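Local coordinates for protein 3-phosphoshikimate 1-carboxyvinyltransferase (Streptomyces sviceus, PDB 7M0O) that probably transfers the enolpyruvyl group of phosphoenolpyruvate to the 5-hydroxyl of shikimate-3-phosphate, the sixth step of chorismate biosynthesis, at residues 6-11 / 29-34. Residues are numbered along the deposited sequence; the frame is centred on the assembly and turned at random.
Sequences GSKSIT and RPLRSD
The side chains of Thr11 and Leu31 cross at about a right angle, joined by a nearly straight hydrogen bond (171°) from Leu31 N to Thr11 OG1, 3.0 Å long. The same hydroxyl donates to Ser7 O at 2.7 Å, so it bridges the helix start and the loop. Ser7 O also accepts from Thr11 N, the two donors arriving from opposite faces of its carbonyl plane. With Thr11 OG1 beside the backbone N (chi1 -62°), CG2 lies anti to that N and rests on Pro30 CB at 3.8 Å. An alanine in place of Thr11 would probably leave Leu31 N without its acceptor and open a gap beside the Pro30 ring. Leu31 lays CB against Gly6 O at 3.6 Å and turns CD2 onto Lys8, whose side chain it crosses obliquely, with CD2 3.5 Å from Lys8 CB. Only the aliphatic part of Lys8 packs here; its chain bends away, and NZ is hydrogen-bonded to Thr80 OG1. Water 1 accepts from Gly6 N at 2.8 Å and donates weakly to Pro30 O, a water-mediated link between the two backbones. Ser7 OG accepts from Ile10 N at 3.0 Å. This caps the helix start that carries Lys8 and Ser9, both predicted to bind shikimate-3-phosphate, Lys8 also phosphoenolpyruvate. The contact thus ties the N-terminal end of helix 8-20 to the loop that leads from strand 24-28 into helix 34-45, where Thr36 touches Thr11 and its OG1 is hydrogen-bonded to Leu31 O; Trp57 of strand 56-60 packs on Pro30, and helix 182-193 borders Ser9 and Ile10.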
loop_
_atom_site.group_PDB
_atom_site.type_symbol
_atom_site.label_atom_id
_atom_site.label_comp_id
_atom_site.label_asym_id
_atom_site.label_seq_id
_atom_site.Cartn_x
_atom_site.Cartn_y
_atom_site.Cartn_z
ATOM N N GLY A 6 5.927 -1.551 -7.615
ATOM C CA GLY A 6 4.583 -1.018 -7.495
ATOM C C GLY A 6 4.010 -1.218 -6.105
ATOM O O GLY A 6 4.410 -2.117 -5.358
ATOM N N SER A 7 3.035 -0.372 -5.776
ATOM C CA SER A 7 2.319 -0.471 -4.513
ATOM C C SER A 7 1.548 -1.787 -4.457
ATOM O O SER A 7 0.837 -2.142 -5.402
ATOM C CB SER A 7 1.359 0.712 -4.347
ATOM O OG SER A 7 0.258 0.358 -3.509
ATOM N N LYS A 8 1.721 -2.519 -3.350
ATOM C CA LYS A 8 1.013 -3.791 -3.192
ATOM C C LYS A 8 -0.495 -3.577 -3.098
ATOM O O LYS A 8 -1.277 -4.268 -3.768
ATOM C CB LYS A 8 1.537 -4.528 -1.963
ATOM C CG LYS A 8 0.624 -5.658 -1.482
ATOM C CD LYS A 8 0.484 -6.758 -2.527
ATOM C CE LYS A 8 -0.381 -7.917 -2.002
ATOM N NZ LYS A 8 -1.789 -7.498 -1.728
ATOM N N SER A 9 -0.931 -2.640 -2.255
ATOM C CA SER A 9 -2.369 -2.475 -2.069
ATOM C C SER A 9 -3.032 -1.876 -3.306
ATOM O O SER A 9 -4.193 -2.183 -3.594
ATOM C CB SER A 9 -2.660 -1.614 -0.838
ATOM O OG SER A 9 -2.167 -0.305 -0.993
ATOM N N ILE A 10 -2.326 -1.028 -4.053
ATOM C CA ILE A 10 -2.906 -0.522 -5.292
ATOM C C ILE A 10 -2.971 -1.635 -6.341
ATOM O O ILE A 10 -3.964 -1.759 -7.068
ATOM C CB ILE A 10 -2.137 0.712 -5.788
ATOM C CG1 ILE A 10 -2.417 1.887 -4.844
ATOM C CG2 ILE A 10 -2.548 1.049 -7.237
ATOM C CD1 ILE A 10 -1.584 3.144 -5.108
ATOM N N THR A 11 -1.944 -2.488 -6.409
ATOM C CA THR A 11 -1.978 -3.585 -7.372
ATOM C C THR A 11 -3.165 -4.501 -7.094
ATOM O O THR A 11 -3.858 -4.938 -8.023
ATOM C CB THR A 11 -0.652 -4.373 -7.352
ATOM O OG1 THR A 11 0.445 -3.519 -7.742
ATOM C CG2 THR A 11 -0.716 -5.558 -8.317
ATOM N N ARG A 29 2.956 -1.750 -14.969
ATOM C CA ARG A 29 3.890 -1.954 -13.862
ATOM C C ARG A 29 3.237 -2.439 -12.568
ATOM O O ARG A 29 3.574 -1.924 -11.493
ATOM C CB ARG A 29 4.666 -0.668 -13.560
ATOM C CG ARG A 29 5.204 0.091 -14.779
ATOM C CD ARG A 29 5.994 -0.814 -15.708
ATOM N NE ARG A 29 7.208 -0.180 -16.218
ATOM C CZ ARG A 29 7.233 0.752 -17.169
ATOM N NH1 ARG A 29 6.106 1.179 -17.726
ATOM N NH2 ARG A 29 8.393 1.261 -17.559
ATOM N N PRO A 30 2.340 -3.425 -12.596
ATOM C CA PRO A 30 1.830 -3.966 -11.328
ATOM C C PRO A 30 2.948 -4.632 -10.532
ATOM O O PRO A 30 3.971 -5.055 -11.072
ATOM C CB PRO A 30 0.787 -4.995 -11.774
ATOM C CG PRO A 30 1.322 -5.487 -13.077
ATOM C CD PRO A 30 1.916 -4.260 -13.739
ATOM N N LEU A 31 2.755 -4.699 -9.218
ATOM C CA LEU A 31 3.688 -5.434 -8.374
ATOM C C LEU A 31 3.590 -6.926 -8.679
ATOM O O LEU A 31 2.488 -7.492 -8.722
ATOM C CB LEU A 31 3.392 -5.168 -6.895
ATOM C CG LEU A 31 4.160 -6.039 -5.891
ATOM C CD1 LEU A 31 5.652 -5.745 -5.956
ATOM C CD2 LEU A 31 3.645 -5.874 -4.476
ATOM N N ARG A 32 4.742 -7.565 -8.889
ATOM C CA ARG A 32 4.808 -9.013 -9.039
ATOM C C ARG A 32 5.266 -9.597 -7.707
ATOM O O ARG A 32 6.436 -9.448 -7.325
ATOM C CB ARG A 32 5.753 -9.404 -10.170
ATOM C CG ARG A 32 5.147 -9.214 -11.555
ATOM C CD ARG A 32 6.141 -9.666 -12.617
ATOM N NE ARG A 32 5.566 -9.774 -13.957
ATOM C CZ ARG A 32 5.209 -10.923 -14.526
ATOM N NH1 ARG A 32 5.356 -12.074 -13.875
ATOM N NH2 ARG A 32 4.715 -10.925 -15.754
ATOM N N SER A 33 4.340 -10.228 -6.987
ATOM C CA SER A 33 4.645 -10.926 -5.741
ATOM C C SER A 33 3.977 -12.290 -5.771
ATOM O O SER A 33 3.210 -12.590 -6.686
ATOM C CB SER A 33 4.172 -10.113 -4.527
ATOM O OG SER A 33 2.757 -10.053 -4.480
ATOM N N ASP A 34 4.231 -13.107 -4.738
ATOM C CA ASP A 34 3.535 -14.389 -4.653
ATOM C C ASP A 34 2.028 -14.188 -4.539
ATOM O O ASP A 34 1.255 -14.953 -5.128
ATOM C CB ASP A 34 4.058 -15.229 -3.482
ATOM C CG ASP A 34 5.461 -15.765 -3.732
ATOM O OD1 ASP A 34 5.865 -15.895 -4.919
ATOM O OD2 ASP A 34 6.168 -16.055 -2.736
HETATM O O HOH W 1 6.183 -3.323 -9.817
#